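Local coordinates for protein ribose transcriptional regulator (Enterococcus faecium DO, PDB 4RK1) that binds ribose and probably acts as a DNA-binding repressor of the LacI family that regulates transcription in response to this sugar, at residues T127-Y132 against T186-L191; A116-L121 against L151-I156; V12-I17 against T40-A45. All blocks are in the same frame, centred on the assembly; numbering follows the deposited sequence.

Contact 1. Residues T127-Y132 against T186-L191; sequences TIALVY and TGVFAL
Leu-130 and Phe-189 stand side by side on one face of a parallel strand pair, pointing the same way, and their packing is one main feature of the contact of residues 127-132 with 186-191. The Phe-189 ring is carried anti to its backbone N (chi1 180°), and Leu-130 CD1 comes obliquely to Phe-189 CD2 at 3.7 Å. Leu-191 reaches the same ring differently: its CD2 lies over one face, displaced toward the rim, while also crossing Leu-130 obliquely and meeting Leu-130 CG at 4.1 Å. Next along, Leu-191 CG packs 3.8 Å from Tyr-132 CB. Helix 138-153 covers this layer, with Phe-147 against the Phe-189 ring and Ile-144 on Leu-130.

On the opposite face the valines meet diagonally rather than across the register. Val-131 CG2, beside its own backbone N, leans back along the strand, and Val-188 CG1, anti to its N, leans forward, so the two touch at 3.7 Å. Their direct partners in register, Ala-190 and Ala-129, are small, and Leu-199 of helix 193-205 packs on both valines.

Five backbone hydrogen bonds join the two segments; Ala-129 N to Gly-187 O (2.9 Å) is almost straight at 169°. At the start of both segments, a water accepts from Thr-127 N and bonds Thr-186 OG1, which also pairs with His-125, whereas the buried Gly-187 N has no partner. Leu-191, about 7 Å from the bound ribose by its side chain, precedes the pocket residue Asn-192. Parallel strands flanked by helices, with a pocket residue just past a strand's C-terminal end, fit the alpha/beta periplasmic-binding-protein fold of LacI-family regulators.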
loop_
_atom_site.group_PDB
_atom_site.type_symbol
_atom_site.label_atom_id
_atom_site.label_comp_id
_atom_site.label_asym_id
_atom_site.label_seq_id
_atom_site.Cartn_x
_atom_site.Cartn_y
_atom_site.Cartn_z
ATOM N N THR B 127 7.718 32.231 -2.239
ATOM C CA THR B 127 6.741 31.800 -3.223
ATOM C C THR B 127 6.673 30.290 -3.116
ATOM O O THR B 127 7.640 29.587 -3.404
ATOM C CB THR B 127 7.127 32.237 -4.651
ATOM O OG1 THR B 127 7.400 33.645 -4.653
ATOM C CG2 THR B 127 5.991 31.954 -5.621
ATOM N N ILE B 128 5.533 29.808 -2.653
ATOM C CA ILE B 128 5.375 28.416 -2.302
ATOM C C ILE B 128 4.159 27.849 -3.007
ATOM O O ILE B 128 3.109 28.483 -3.062
ATOM C CB ILE B 128 5.210 28.266 -0.777
ATOM C CG1 ILE B 128 6.521 28.658 -0.077
ATOM C CG2 ILE B 128 4.785 26.844 -0.417
ATOM C CD1 ILE B 128 6.400 28.789 1.429
ATOM N N ALA B 129 4.316 26.635 -3.520
ATOM C CA ALA B 129 3.241 25.906 -4.163
ATOM C C ALA B 129 2.608 24.937 -3.176
ATOM O O ALA B 129 3.292 24.295 -2.372
ATOM C CB ALA B 129 3.766 25.150 -5.377
ATOM N N LEU B 130 1.290 24.861 -3.247
ATOM C CA LEU B 130 0.493 23.941 -2.463
ATOM C C LEU B 130 -0.030 22.883 -3.422
ATOM O O LEU B 130 -0.742 23.199 -4.367
ATOM C CB LEU B 130 -0.662 24.709 -1.829
ATOM C CG LEU B 130 -1.211 24.240 -0.494
ATOM C CD1 LEU B 130 -0.163 24.396 0.599
ATOM C CD2 LEU B 130 -2.460 25.046 -0.179
ATOM N N VAL B 131 0.369 21.636 -3.205
ATOM C CA VAL B 131 -0.094 20.513 -4.016
ATOM C C VAL B 131 -1.070 19.713 -3.170
ATOM O O VAL B 131 -0.695 19.116 -2.155
ATOM C CB VAL B 131 1.089 19.638 -4.498
ATOM C CG1 VAL B 131 0.594 18.408 -5.249
ATOM C CG2 VAL B 131 2.017 20.449 -5.392
ATOM N N TYR B 132 -2.334 19.708 -3.570
ATOM C CA TYR B 132 -3.388 19.186 -2.703
ATOM C C TYR B 132 -4.546 18.617 -3.510
ATOM O O TYR B 132 -4.694 18.941 -4.678
ATOM C CB TYR B 132 -3.883 20.302 -1.789
ATOM C CG TYR B 132 -4.550 21.430 -2.532
ATOM C CD1 TYR B 132 -3.795 22.411 -3.157
ATOM C CD2 TYR B 132 -5.933 21.509 -2.622
ATOM C CE1 TYR B 132 -4.395 23.444 -3.849
ATOM C CE2 TYR B 132 -6.548 22.542 -3.315
ATOM C CZ TYR B 132 -5.773 23.508 -3.926
ATOM O OH TYR B 132 -6.364 24.544 -4.619
ATOM N N THR B 186 9.526 28.199 -5.350
ATOM C CA THR B 186 10.799 27.571 -4.996
ATOM C C THR B 186 10.647 26.472 -3.933
ATOM O O THR B 186 11.531 25.620 -3.783
ATOM C CB THR B 186 11.809 28.610 -4.471
ATOM O OG1 THR B 186 11.300 29.226 -3.284
ATOM C CG2 THR B 186 12.095 29.684 -5.524
ATOM N N GLY B 187 9.546 26.514 -3.185
ATOM C CA GLY B 187 9.236 25.500 -2.169
ATOM C C GLY B 187 7.856 24.918 -2.410
ATOM O O GLY B 187 6.999 25.566 -3.024
ATOM N N VAL B 188 7.645 23.688 -1.944
ATOM C CA VAL B 188 6.393 22.971 -2.178
ATOM C C VAL B 188 5.930 22.262 -0.911
ATOM O O VAL B 188 6.707 21.533 -0.289
ATOM C CB VAL B 188 6.530 21.897 -3.282
ATOM C CG1 VAL B 188 5.171 21.257 -3.580
ATOM C CG2 VAL B 188 7.137 22.488 -4.546
ATOM N N PHE B 189 4.671 22.472 -0.547
ATOM C CA PHE B 189 4.001 21.664 0.479
ATOM C C PHE B 189 3.027 20.729 -0.227
ATOM O O PHE B 189 2.026 21.171 -0.792
ATOM C CB PHE B 189 3.278 22.555 1.497
ATOM C CG PHE B 189 2.541 21.799 2.604
ATOM C CD1 PHE B 189 2.977 20.561 3.068
ATOM C CD2 PHE B 189 1.421 22.362 3.203
ATOM C CE1 PHE B 189 2.296 19.896 4.076
ATOM C CE2 PHE B 189 0.744 21.704 4.220
ATOM C CZ PHE B 189 1.183 20.468 4.659
ATOM N N ALA B 190 3.354 19.440 -0.217
ATOM C CA ALA B 190 2.485 18.391 -0.750
ATOM C C ALA B 190 1.636 17.854 0.381
ATOM O O ALA B 190 2.162 17.488 1.425
ATOM C CB ALA B 190 3.318 17.272 -1.363
ATOM N N LEU B 191 0.324 17.788 0.180
ATOM C CA LEU B 191 -0.575 17.493 1.298
ATOM C C LEU B 191 -0.595 16.016 1.742
ATOM O O LEU B 191 -1.219 15.675 2.744
ATOM C CB LEU B 191 -1.974 18.032 1.038
ATOM C CG LEU B 191 -2.223 19.476 1.510
ATOM C CD1 LEU B 191 -2.230 19.550 3.033
ATOM C CD2 LEU B 191 -1.210 20.455 0.964
HETATM O O HOH W 1 10.596 31.697 -2.827
#

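Contact 2. Residues A116-L121 against L151-I156; sequences AGMHLL and LDVYQI
Leu-121 supplies the centre of the contact between helix 109-122 and the end of helix 138-153, and its CB and both methyl branches are in use. Its CB sits squarely over one face of the Tyr-154 ring, 3.5 Å from the centroid and only 8° off the normal, a textbook CH-pi contact. From CB the chain turns beside the backbone N, bringing CG past the ring. Its two tips then separate: Leu-121 CD1 presses on Tyr-154 CD1 at 3.5 Å and also meets Leu-151 CD2 at 4.1 Å, while Leu-121 CD2 meets Ile-156 CG1 tip to tip at 3.8 Å.

The same ring takes a second neighbour at its edge. Selenomethionine Met-118, bent at both chi2 and chi3, places SE in the ring plane, 3.9 Å from Tyr-154 CE1, as a Met-aromatic contact. Tyr-154 is the first residue to leave helical geometry, and the helix is closed by a Schellman motif with Gln-155 at positive phi, which turns Ile-156 back toward Leu-121.

The side chains meet almost entirely through apolar groups, and polarity enters through one water, which donates to Met-118 O and bonds Tyr-154 OH. Dispersion over the face and a solvent bridge at the rim are consistent with holding the ring at this tilt.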
loop_
_atom_site.group_PDB
_atom_site.type_symbol
_atom_site.label_atom_id
_atom_site.label_comp_id
_atom_site.label_asym_id
_atom_site.label_seq_id
_atom_site.Cartn_x
_atom_site.Cartn_y
_atom_site.Cartn_z
ATOM N N ALA B 116 4.711 22.678 8.666
ATOM C CA ALA B 116 5.221 22.630 7.298
ATOM C C ALA B 116 5.513 24.028 6.747
ATOM O O ALA B 116 6.567 24.264 6.152
ATOM C CB ALA B 116 4.240 21.907 6.396
ATOM N N GLY B 117 4.569 24.940 6.948
ATOM C CA GLY B 117 4.743 26.323 6.548
ATOM C C GLY B 117 5.919 26.996 7.213
ATOM O O GLY B 117 6.735 27.629 6.538
HETATM N N MSE B 118 6.027 26.848 8.533
HETATM C CA MSE B 118 7.093 27.516 9.294
HETATM C C MSE B 118 8.451 27.020 8.872
HETATM O O MSE B 118 9.420 27.795 8.817
HETATM C CB MSE B 118 6.905 27.376 10.809
HETATM C CG MSE B 118 5.627 28.024 11.337
HETATM SE SE MSE B 118 5.583 29.995 11.166
HETATM C CE MSE B 118 6.828 30.340 12.662
ATOM N N HIS B 119 8.545 25.734 8.537
ATOM C CA HIS B 119 9.805 25.167 8.071
ATOM C C HIS B 119 10.253 25.771 6.728
ATOM O O HIS B 119 11.391 26.242 6.595
ATOM C CB HIS B 119 9.695 23.648 7.947
ATOM C CG HIS B 119 10.939 22.996 7.425
ATOM N ND1 HIS B 119 12.106 22.924 8.155
ATOM C CD2 HIS B 119 11.200 22.393 6.240
ATOM C CE1 HIS B 119 13.031 22.299 7.446
ATOM N NE2 HIS B 119 12.506 21.967 6.281
ATOM N N LEU B 120 9.365 25.756 5.737
ATOM C CA LEU B 120 9.680 26.337 4.428
ATOM C C LEU B 120 9.994 27.833 4.521
ATOM O O LEU B 120 10.925 28.317 3.877
ATOM C CB LEU B 120 8.531 26.105 3.431
ATOM C CG LEU B 120 8.332 24.663 2.920
ATOM C CD1 LEU B 120 7.121 24.571 2.006
ATOM C CD2 LEU B 120 9.568 24.149 2.203
ATOM N N LEU B 121 9.219 28.558 5.319
ATOM C CA LEU B 121 9.426 29.995 5.488
ATOM C C LEU B 121 10.723 30.298 6.236
ATOM O O LEU B 121 11.411 31.247 5.882
ATOM C CB LEU B 121 8.234 30.640 6.193
ATOM C CG LEU B 121 6.933 30.589 5.399
ATOM C CD1 LEU B 121 5.715 30.743 6.304
ATOM C CD2 LEU B 121 6.922 31.619 4.279
ATOM N N LEU B 151 1.944 31.407 6.984
ATOM C CA LEU B 151 2.115 32.520 6.049
ATOM C C LEU B 151 1.771 33.863 6.702
ATOM O O LEU B 151 2.458 34.856 6.465
ATOM C CB LEU B 151 1.249 32.339 4.802
ATOM C CG LEU B 151 1.543 31.159 3.883
ATOM C CD1 LEU B 151 0.524 31.146 2.753
ATOM C CD2 LEU B 151 2.959 31.210 3.336
ATOM N N ASP B 152 0.711 33.887 7.507
ATOM C CA ASP B 152 0.321 35.094 8.245
ATOM C C ASP B 152 1.426 35.572 9.175
ATOM O O ASP B 152 1.674 36.766 9.286
ATOM C CB ASP B 152 -0.942 34.858 9.085
ATOM C CG ASP B 152 -2.186 34.640 8.243
ATOM O OD1 ASP B 152 -2.162 34.929 7.025
ATOM O OD2 ASP B 152 -3.194 34.176 8.821
ATOM N N VAL B 153 2.096 34.645 9.848
ATOM C CA VAL B 153 3.213 35.019 10.703
ATOM C C VAL B 153 4.295 35.745 9.898
ATOM O O VAL B 153 4.877 36.724 10.369
ATOM C CB VAL B 153 3.797 33.796 11.433
ATOM C CG1 VAL B 153 5.111 34.138 12.126
ATOM C CG2 VAL B 153 2.782 33.259 12.433
ATOM N N TYR B 154 4.559 35.266 8.688
ATOM C CA TYR B 154 5.569 35.874 7.823
ATOM C C TYR B 154 4.985 36.975 6.927
ATOM O O TYR B 154 5.674 37.493 6.050
ATOM C CB TYR B 154 6.244 34.804 6.970
ATOM C CG TYR B 154 7.337 34.050 7.689
ATOM C CD1 TYR B 154 7.030 33.065 8.629
ATOM C CD2 TYR B 154 8.678 34.321 7.434
ATOM C CE1 TYR B 154 8.030 32.381 9.297
ATOM C CE2 TYR B 154 9.689 33.631 8.098
ATOM C CZ TYR B 154 9.358 32.656 9.020
ATOM O OH TYR B 154 10.350 31.970 9.683
ATOM N N GLN B 155 3.719 37.322 7.147
ATOM C CA GLN B 155 3.030 38.340 6.362
ATOM C C GLN B 155 3.189 38.116 4.859
ATOM O O GLN B 155 3.371 39.059 4.090
ATOM C CB GLN B 155 3.500 39.737 6.787
ATOM C CG GLN B 155 3.059 40.082 8.201
ATOM C CD GLN B 155 3.722 41.331 8.751
ATOM O OE1 GLN B 155 4.868 41.643 8.426
ATOM N NE2 GLN B 155 3.004 42.047 9.605
ATOM N N ILE B 156 3.111 36.853 4.450
ATOM C CA ILE B 156 3.105 36.507 3.041
ATOM C C ILE B 156 1.659 36.728 2.605
ATOM O O ILE B 156 0.726 36.321 3.320
ATOM C CB ILE B 156 3.507 35.038 2.782
ATOM C CG1 ILE B 156 4.834 34.677 3.474
ATOM C CG2 ILE B 156 3.593 34.764 1.286
ATOM C CD1 ILE B 156 6.071 35.286 2.857
HETATM O O HOH W 2 9.796 29.726 11.040
#

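Contact 3. Residues V12-I17 against T40-A45; sequences VLVPDI and TILCNA
Strands 12-14 and 40-44 run parallel, inclined by 25°, with four backbone hydrogen bonds nearly along the C=O axes, such as Cys-43 N to Val-12 O at 2.8 Å. On the face bearing Val-12, Val-14 and Leu-42, Leu-42 forks. Its CD1 meets Val-14 CG2 at 3.8 Å, the two side chains crossing at about a right angle, while Leu-42 CD2 reaches Ile-17 CG1 at 3.7 Å. Val-12 CG2 touches Thr-40 CG2 at 3.6 Å, and on the other face Leu-13 packs on Cys-43.

Asn-44 supplies the polar grip. With CG anti to the backbone N (chi1 -167°), its OD1 accepts a hydrogen bond from Ile-17 N at 2.6 Å, the donor standing 41° out of the amide plane, and Asp-16 CA lies 3.1 Å from that same OD1. Asn-44 ND2 donates to a water that in turn donates to Asp-16 OD1, whose further partner is Thr-18 OG1. ND2 also has a weak bond to Glu-30 of the second subunit, and Ile-17 packs on its counterpart there.

With OD1 holding a backbone N-H and ND2 given to acceptors, both ends of the amide are engaged; this fixes its flip and clasps the loop leading to the ribose-pocket residue Asn-19 against the neighbouring strand.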
loop_
_atom_site.group_PDB
_atom_site.type_symbol
_atom_site.label_atom_id
_atom_site.label_comp_id
_atom_site.label_asym_id
_atom_site.label_seq_id
_atom_site.Cartn_x
_atom_site.Cartn_y
_atom_site.Cartn_z
ATOM N N VAL B 12 -13.603 -2.018 8.969
ATOM C CA VAL B 12 -12.835 -0.793 8.831
ATOM C C VAL B 12 -13.123 -0.208 7.454
ATOM O O VAL B 12 -12.909 -0.868 6.446
ATOM C CB VAL B 12 -11.330 -1.075 8.987
ATOM C CG1 VAL B 12 -10.533 0.213 8.925
ATOM C CG2 VAL B 12 -11.065 -1.800 10.292
ATOM N N LEU B 13 -13.626 1.021 7.411
ATOM C CA LEU B 13 -13.962 1.657 6.156
ATOM C C LEU B 13 -12.966 2.767 5.870
ATOM O O LEU B 13 -12.853 3.717 6.638
ATOM C CB LEU B 13 -15.400 2.192 6.191
ATOM C CG LEU B 13 -16.500 1.164 5.899
ATOM C CD1 LEU B 13 -16.468 0.005 6.877
ATOM C CD2 LEU B 13 -17.867 1.830 5.907
ATOM N N VAL B 14 -12.235 2.645 4.765
ATOM C CA VAL B 14 -11.234 3.643 4.406
ATOM C C VAL B 14 -11.498 4.209 3.020
ATOM O O VAL B 14 -12.145 3.566 2.206
ATOM C CB VAL B 14 -9.786 3.094 4.466
ATOM C CG1 VAL B 14 -9.452 2.589 5.858
ATOM C CG2 VAL B 14 -9.560 2.000 3.434
ATOM N N PRO B 15 -10.987 5.421 2.750
ATOM C CA PRO B 15 -11.184 6.026 1.436
ATOM C C PRO B 15 -10.337 5.391 0.331
ATOM O O PRO B 15 -10.725 5.449 -0.823
ATOM C CB PRO B 15 -10.756 7.494 1.628
ATOM C CG PRO B 15 -10.246 7.629 3.017
ATOM C CD PRO B 15 -10.199 6.274 3.658
ATOM N N ASP B 16 -9.195 4.806 0.680
ATOM C CA ASP B 16 -8.213 4.405 -0.325
ATOM C C ASP B 16 -7.208 3.392 0.226
ATOM O O ASP B 16 -6.173 3.772 0.774
ATOM C CB ASP B 16 -7.478 5.658 -0.817
ATOM C CG ASP B 16 -6.424 5.362 -1.873
ATOM O OD1 ASP B 16 -6.365 4.233 -2.407
ATOM O OD2 ASP B 16 -5.647 6.289 -2.169
ATOM N N ILE B 17 -7.486 2.108 0.032
ATOM C CA ILE B 17 -6.569 1.042 0.478
ATOM C C ILE B 17 -5.202 1.030 -0.238
ATOM O O ILE B 17 -4.240 0.478 0.286
ATOM C CB ILE B 17 -7.235 -0.360 0.410
ATOM C CG1 ILE B 17 -6.408 -1.406 1.169
ATOM C CG2 ILE B 17 -7.464 -0.802 -1.032
ATOM C CD1 ILE B 17 -6.039 -1.008 2.587
ATOM N N THR B 40 -10.646 -8.608 11.727
ATOM C CA THR B 40 -10.713 -7.282 11.123
ATOM C C THR B 40 -10.917 -7.416 9.626
ATOM O O THR B 40 -10.166 -8.117 8.946
ATOM C CB THR B 40 -9.423 -6.475 11.392
ATOM O OG1 THR B 40 -9.079 -6.567 12.780
ATOM C CG2 THR B 40 -9.606 -5.011 11.011
ATOM N N ILE B 41 -11.943 -6.750 9.116
ATOM C CA ILE B 41 -12.190 -6.705 7.682
ATOM C C ILE B 41 -12.136 -5.268 7.217
ATOM O O ILE B 41 -12.485 -4.352 7.965
ATOM C CB ILE B 41 -13.532 -7.350 7.266
ATOM C CG1 ILE B 41 -14.741 -6.564 7.788
ATOM C CG2 ILE B 41 -13.590 -8.800 7.736
ATOM C CD1 ILE B 41 -16.064 -7.151 7.356
ATOM N N LEU B 42 -11.673 -5.077 5.989
ATOM C CA LEU B 42 -11.530 -3.742 5.420
ATOM C C LEU B 42 -12.345 -3.570 4.148
ATOM O O LEU B 42 -12.401 -4.455 3.291
ATOM C CB LEU B 42 -10.065 -3.440 5.134
ATOM C CG LEU B 42 -9.870 -2.077 4.459
ATOM C CD1 LEU B 42 -8.789 -1.281 5.151
ATOM C CD2 LEU B 42 -9.587 -2.216 2.969
ATOM N N CYS B 43 -12.969 -2.405 4.052
ATOM C CA CYS B 43 -13.708 -1.973 2.894
ATOM C C CYS B 43 -13.094 -0.698 2.377
ATOM O O CYS B 43 -12.764 0.194 3.149
ATOM C CB CYS B 43 -15.146 -1.656 3.270
ATOM S SG CYS B 43 -16.240 -3.040 3.038
ATOM N N ASN B 44 -12.984 -0.620 1.060
ATOM C CA ASN B 44 -12.458 0.531 0.363
ATOM C C ASN B 44 -13.669 1.280 -0.165
ATOM O O ASN B 44 -14.240 0.900 -1.178
ATOM C CB ASN B 44 -11.551 0.050 -0.781
ATOM C CG ASN B 44 -10.713 1.154 -1.372
ATOM O OD1 ASN B 44 -10.027 1.871 -0.650
ATOM N ND2 ASN B 44 -10.733 1.281 -2.695
ATOM N N ALA B 45 -14.082 2.319 0.550
ATOM C CA ALA B 45 -15.309 3.037 0.227
ATOM C C ALA B 45 -15.002 4.488 -0.107
ATOM O O ALA B 45 -14.647 5.267 0.779
ATOM C CB ALA B 45 -16.287 2.953 1.390
HETATM O O HOH W 3 -8.445 2.686 -3.910
#

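From the N terminus, contact 3 closes first: strand 9-14, helix 20-33 and strand 39-44 form a beta-alpha-beta unit, complete before the others begin. The chain then enters helix 109-122 and opens contact 2, continues into strand 128-133 to open contact 1, follows helix 138-153 to close contact 2, and closes contact 1 only at strand 187-190. Contacts 1 and 2 therefore cross. They also touch, Phe-189 CE1 lying 3.6 Å from Ala-116 CB, so the strand pair and the helix and helix end of contact 2 pack into one body. Contact 3 lies on the opposite side of the chain's centre, its centre about 29 Å from that of contact 1, yet both come close to the bound ribose.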